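PDB 2IF6: lipid binding hydrolase from Escherichia coli, which is probably a papain-like amidase of the permuted C92 family, inferred to have hydrolase activity, though its reaction and substrate are not established. Local coordinates for residues A[37-48]-A[54-62]. Numbering follows the deposited sequence. Where two conformers were deposited one is given.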
loop_
_atom_site.group_PDB
_atom_site.type_symbol
_atom_site.label_atom_id
_atom_site.label_comp_id
_atom_site.label_asym_id
_atom_site.label_seq_id
_atom_site.Cartn_x
_atom_site.Cartn_y
_atom_site.Cartn_z
ATOM N N LEU A 37 -2.619 8.216 -4.918
ATOM C CA LEU A 37 -3.474 9.079 -5.741
ATOM C C LEU A 37 -2.699 9.469 -7.012
ATOM O O LEU A 37 -1.502 9.755 -6.942
ATOM C CB LEU A 37 -3.902 10.332 -4.976
ATOM C CG LEU A 37 -5.176 10.338 -4.100
ATOM C CD1 LEU A 37 -6.403 10.291 -4.970
ATOM C CD2 LEU A 37 -5.156 9.193 -3.079
ATOM N N VAL A 38 -3.386 9.407 -8.164
ATOM C CA VAL A 38 -2.887 10.006 -9.418
ATOM C C VAL A 38 -4.053 10.819 -10.014
ATOM O O VAL A 38 -5.151 10.267 -10.248
ATOM C CB VAL A 38 -2.339 8.980 -10.428
ATOM C CG1 VAL A 38 -1.927 9.676 -11.735
ATOM C CG2 VAL A 38 -1.144 8.272 -9.864
ATOM N N MET A 39 -3.836 12.123 -10.185
ATOM C CA MET A 39 -4.797 12.989 -10.859
ATOM C C MET A 39 -4.640 12.813 -12.364
ATOM O O MET A 39 -3.573 13.041 -12.939
ATOM C CB MET A 39 -4.661 14.459 -10.422
ATOM C CG MET A 39 -4.614 14.653 -8.911
ATOM S SD MET A 39 -5.967 13.885 -7.956
ATOM C CE MET A 39 -7.303 14.919 -8.458
ATOM N N ARG A 40 -5.697 12.329 -13.002
ATOM C CA ARG A 40 -5.680 12.119 -14.447
ATOM C C ARG A 40 -6.743 13.023 -15.038
ATOM O O ARG A 40 -7.914 12.930 -14.676
ATOM C CB ARG A 40 -5.962 10.669 -14.781
ATOM C CG ARG A 40 -4.999 9.675 -14.136
ATOM C CD ARG A 40 -5.547 8.265 -14.347
ATOM N NE ARG A 40 -5.283 7.724 -15.677
ATOM C CZ ARG A 40 -6.011 6.763 -16.252
ATOM N NH1 ARG A 40 -7.069 6.243 -15.629
ATOM N NH2 ARG A 40 -5.703 6.314 -17.446
ATOM N N ASN A 41 -6.328 13.961 -15.886
ATOM C CA ASN A 41 -7.232 15.027 -16.356
ATOM C C ASN A 41 -7.971 15.669 -15.184
ATOM O O ASN A 41 -9.173 15.922 -15.242
ATOM C CB ASN A 41 -8.206 14.483 -17.420
ATOM C CG ASN A 41 -8.908 15.579 -18.224
ATOM O OD1 ASN A 41 -9.498 15.298 -19.268
ATOM N ND2 ASN A 41 -8.881 16.816 -17.731
ATOM N N LYS A 42 -7.237 15.918 -14.092
ATOM C CA LYS A 42 -7.740 16.623 -12.909
ATOM C C LYS A 42 -8.790 15.831 -12.099
ATOM O O LYS A 42 -9.470 16.400 -11.249
ATOM C CB LYS A 42 -8.299 18.027 -13.244
ATOM C CG LYS A 42 -7.389 18.907 -14.111
ATOM C CD LYS A 42 -6.382 19.641 -13.278
ATOM C CE LYS A 42 -5.350 20.341 -14.180
ATOM N NZ LYS A 42 -4.254 20.851 -13.338
ATOM N N LYS A 43 -8.890 14.534 -12.366
ATOM C CA LYS A 43 -9.827 13.677 -11.685
ATOM C C LYS A 43 -9.020 12.690 -10.866
ATOM O O LYS A 43 -8.022 12.165 -11.365
ATOM C CB LYS A 43 -10.643 12.888 -12.710
ATOM C CG LYS A 43 -11.523 13.780 -13.624
ATOM C CD LYS A 43 -12.107 12.911 -14.729
ATOM C CE LYS A 43 -13.132 13.670 -15.545
ATOM N NZ LYS A 43 -12.631 15.036 -15.902
ATOM N N PRO A 44 -9.445 12.439 -9.618
ATOM C CA PRO A 44 -8.675 11.549 -8.744
ATOM C C PRO A 44 -8.890 10.043 -8.984
ATOM O O PRO A 44 -10.028 9.527 -8.922
ATOM C CB PRO A 44 -9.120 11.955 -7.347
ATOM C CG PRO A 44 -10.496 12.458 -7.521
ATOM C CD PRO A 44 -10.608 13.023 -8.917
ATOM N N TYR A 45 -7.782 9.371 -9.263
ATOM C CA TYR A 45 -7.755 7.935 -9.365
ATOM C C TYR A 45 -6.807 7.410 -8.302
ATOM O O TYR A 45 -5.896 8.126 -7.887
ATOM C CB TYR A 45 -7.267 7.501 -10.749
ATOM C CG TYR A 45 -8.290 7.779 -11.856
ATOM C CD1 TYR A 45 -8.949 6.727 -12.508
ATOM C CD2 TYR A 45 -8.585 9.088 -12.252
ATOM C CE1 TYR A 45 -9.874 6.975 -13.513
ATOM C CE2 TYR A 45 -9.550 9.357 -13.266
ATOM C CZ TYR A 45 -10.161 8.285 -13.894
ATOM O OH TYR A 45 -11.092 8.514 -14.882
ATOM N N VAL A 46 -7.000 6.159 -7.898
ATOM C CA VAL A 46 -6.089 5.487 -6.987
ATOM C C VAL A 46 -5.310 4.419 -7.784
ATOM O O VAL A 46 -5.899 3.444 -8.310
ATOM C CB VAL A 46 -6.828 4.861 -5.747
ATOM C CG1 VAL A 46 -5.827 4.093 -4.848
ATOM C CG2 VAL A 46 -7.573 5.944 -4.957
ATOM N N PHE A 47 -3.991 4.619 -7.879
ATOM C CA PHE A 47 -3.067 3.646 -8.471
ATOM C C PHE A 47 -2.813 2.581 -7.413
ATOM O O PHE A 47 -2.328 2.915 -6.318
ATOM C CB PHE A 47 -1.745 4.385 -8.762
ATOM C CG PHE A 47 -0.594 3.500 -9.155
ATOM C CD1 PHE A 47 -0.457 3.067 -10.480
ATOM C CD2 PHE A 47 0.397 3.145 -8.216
ATOM C CE1 PHE A 47 0.634 2.283 -10.898
ATOM C CE2 PHE A 47 1.506 2.329 -8.624
ATOM C CZ PHE A 47 1.615 1.908 -9.973
ATOM N N GLU A 48 -3.153 1.320 -7.713
ATOM C CA GLU A 48 -3.050 0.255 -6.699
ATOM C C GLU A 48 -2.699 -1.090 -7.316
ATOM O O GLU A 48 -3.051 -1.343 -8.464
ATOM C CB GLU A 48 -4.379 0.118 -5.955
ATOM C CG GLU A 48 -5.569 -0.090 -6.937
ATOM C CD GLU A 48 -6.854 -0.475 -6.241
ATOM O OE1 GLU A 48 -6.825 -0.822 -5.041
ATOM O OE2 GLU A 48 -7.909 -0.472 -6.907
ATOM N N LYS A 54 -3.198 -1.095 -11.458
ATOM C CA LYS A 54 -4.230 -0.401 -12.236
ATOM C C LYS A 54 -4.631 0.908 -11.560
ATOM O O LYS A 54 -4.311 1.147 -10.378
ATOM C CB LYS A 54 -5.488 -1.279 -12.333
ATOM C CG LYS A 54 -6.248 -1.355 -10.982
ATOM C CD LYS A 54 -7.383 -2.369 -10.974
ATOM C CE LYS A 54 -8.665 -1.744 -11.496
ATOM N NZ LYS A 54 -9.748 -2.782 -11.671
ATOM N N TYR A 55 -5.351 1.728 -12.306
ATOM C CA TYR A 55 -6.033 2.916 -11.768
ATOM C C TYR A 55 -7.509 2.644 -11.493
ATOM O O TYR A 55 -8.215 2.063 -12.328
ATOM C CB TYR A 55 -6.006 4.052 -12.776
ATOM C CG TYR A 55 -4.659 4.446 -13.313
ATOM C CD1 TYR A 55 -3.715 5.087 -12.504
ATOM C CD2 TYR A 55 -4.351 4.236 -14.658
ATOM C CE1 TYR A 55 -2.498 5.501 -13.023
ATOM C CE2 TYR A 55 -3.148 4.616 -15.184
ATOM C CZ TYR A 55 -2.224 5.254 -14.371
ATOM O OH TYR A 55 -1.033 5.610 -14.929
ATOM N N THR A 56 -7.979 3.106 -10.345
ATOM C CA THR A 56 -9.360 2.962 -9.939
ATOM C C THR A 56 -9.924 4.325 -9.548
ATOM O O THR A 56 -9.276 5.042 -8.799
ATOM C CB THR A 56 -9.430 2.065 -8.672
ATOM O OG1 THR A 56 -8.869 0.789 -8.986
ATOM C CG2 THR A 56 -10.844 1.888 -8.204
ATOM N N PRO A 57 -11.145 4.674 -10.012
ATOM C CA PRO A 57 -11.721 5.948 -9.557
ATOM C C PRO A 57 -11.802 6.027 -8.024
ATOM O O PRO A 57 -12.169 5.071 -7.362
ATOM C CB PRO A 57 -13.115 5.954 -10.193
ATOM C CG PRO A 57 -12.997 5.114 -11.383
ATOM C CD PRO A 57 -12.022 4.004 -11.003
ATOM N N LEU A 58 -11.410 7.156 -7.469
ATOM C CA LEU A 58 -11.354 7.321 -6.004
ATOM C C LEU A 58 -12.669 6.957 -5.274
ATOM O O LEU A 58 -12.663 6.301 -4.241
ATOM C CB LEU A 58 -10.919 8.748 -5.656
ATOM C CG LEU A 58 -10.899 9.102 -4.169
ATOM C CD1 LEU A 58 -9.824 8.233 -3.434
ATOM C CD2 LEU A 58 -10.578 10.583 -4.000
ATOM N N LYS A 59 -13.801 7.341 -5.834
ATOM C CA LYS A 59 -15.059 7.045 -5.176
ATOM C C LYS A 59 -15.209 5.537 -5.042
ATOM O O LYS A 59 -15.541 5.048 -3.967
ATOM C CB LYS A 59 -16.253 7.669 -5.920
ATOM C CG LYS A 59 -17.591 7.301 -5.270
ATOM C CD LYS A 59 -18.802 7.814 -6.088
ATOM C CE LYS A 59 -20.087 7.093 -5.623
ATOM N NZ LYS A 59 -20.012 5.652 -6.007
ATOM N N GLN A 60 -14.915 4.802 -6.116
ATOM C CA GLN A 60 -15.032 3.338 -6.100
ATOM C C GLN A 60 -13.986 2.692 -5.137
ATOM O O GLN A 60 -14.289 1.743 -4.381
ATOM C CB GLN A 60 -14.919 2.812 -7.533
ATOM C CG GLN A 60 -14.611 1.332 -7.716
ATOM C CD GLN A 60 -14.257 1.005 -9.176
ATOM O OE1 GLN A 60 -14.805 1.622 -10.109
ATOM N NE2 GLN A 60 -13.322 0.064 -9.376
ATOM N N TRP A 61 -12.759 3.197 -5.179
ATOM C CA TRP A 61 -11.726 2.718 -4.249
ATOM C C TRP A 61 -12.151 2.808 -2.777
ATOM O O TRP A 61 -11.974 1.876 -2.017
ATOM C CB TRP A 61 -10.424 3.496 -4.461
ATOM C CG TRP A 61 -9.270 2.832 -3.790
ATOM C CD1 TRP A 61 -8.454 1.870 -4.323
ATOM C CD2 TRP A 61 -8.832 3.034 -2.432
ATOM N NE1 TRP A 61 -7.503 1.482 -3.388
ATOM C CE2 TRP A 61 -7.709 2.204 -2.232
ATOM C CE3 TRP A 61 -9.276 3.850 -1.377
ATOM C CZ2 TRP A 61 -7.036 2.155 -1.016
ATOM C CZ3 TRP A 61 -8.587 3.825 -0.181
ATOM C CH2 TRP A 61 -7.482 2.966 -0.009
ATOM N N ILE A 62 -12.711 3.949 -2.374
ATOM C CA ILE A 62 -13.054 4.167 -0.971
ATOM C C ILE A 62 -14.209 3.254 -0.540
ATOM O O ILE A 62 -14.235 2.756 0.604
ATOM C CB ILE A 62 -13.470 5.624 -0.723
ATOM C CG1 ILE A 62 -12.246 6.543 -0.865
ATOM C CG2 ILE A 62 -14.179 5.758 0.674
ATOM C CD1 ILE A 62 -12.572 8.052 -0.840
#
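Glu48 and Thr56 meet through their side chains: Thr56 OG1 donates to Glu48 OE2 at 2.6 Å, on the anti side of the carboxylate and slightly out of its plane. The other oxygen, Glu48 OE1, lies near the edge of the Trp61 indole and takes a weak, bent bond from NE1 at 2.9 Å. OE1 is also hydrogen-bonded to His33 NE2. Glu48 CG sits between the backbone N and the carbonyl carbon (chi1 54°), and the extended chain beyond it carries the carboxylate to both partners.

The backbones pair as an antiparallel hairpin. Val46 and Thr56 exchange two N-H...O bonds, and Glu48 and Lys54 exchange another two. The ladder ends at Tyr45 and Pro57, the N-cap. One further bond, from Leu58 N to Pro44 O at 3.1 Å, ties the first turn of the helix to the strand.

On the face shared with Glu48 and Thr56, Val46 CG1 stands over the five-membered ring of Trp61, 3.5 Å from its centroid. Val46 CG2 touches Leu58 CD1 at 3.6 Å. Ile11 of strand 10-13 adjoins Val46, Leu58 and Trp61. On the face of Phe47 and Tyr55, the Arg40 guanidinium lies flat on the Tyr55 ring, planes 19° apart and centres 4.0 Å apart. Arg40 CD is over the same ring, and Arg40 NH1 also rests on one face of Tyr45. Phe47 CD1 reaches Tyr55 CE1 at 4.1 Å.

His33, Glu48 and Cys112 form a candidate triad, consistent with a papain-like amidase. Within it, the short bond from Thr56 to OE2 would help fix the rotation of the Glu48 carboxylate, with OE1 directed at His33; the weak Trp61 bond would add less. The edge strand and its following helix thus probably supply second-shell support to the putative active site.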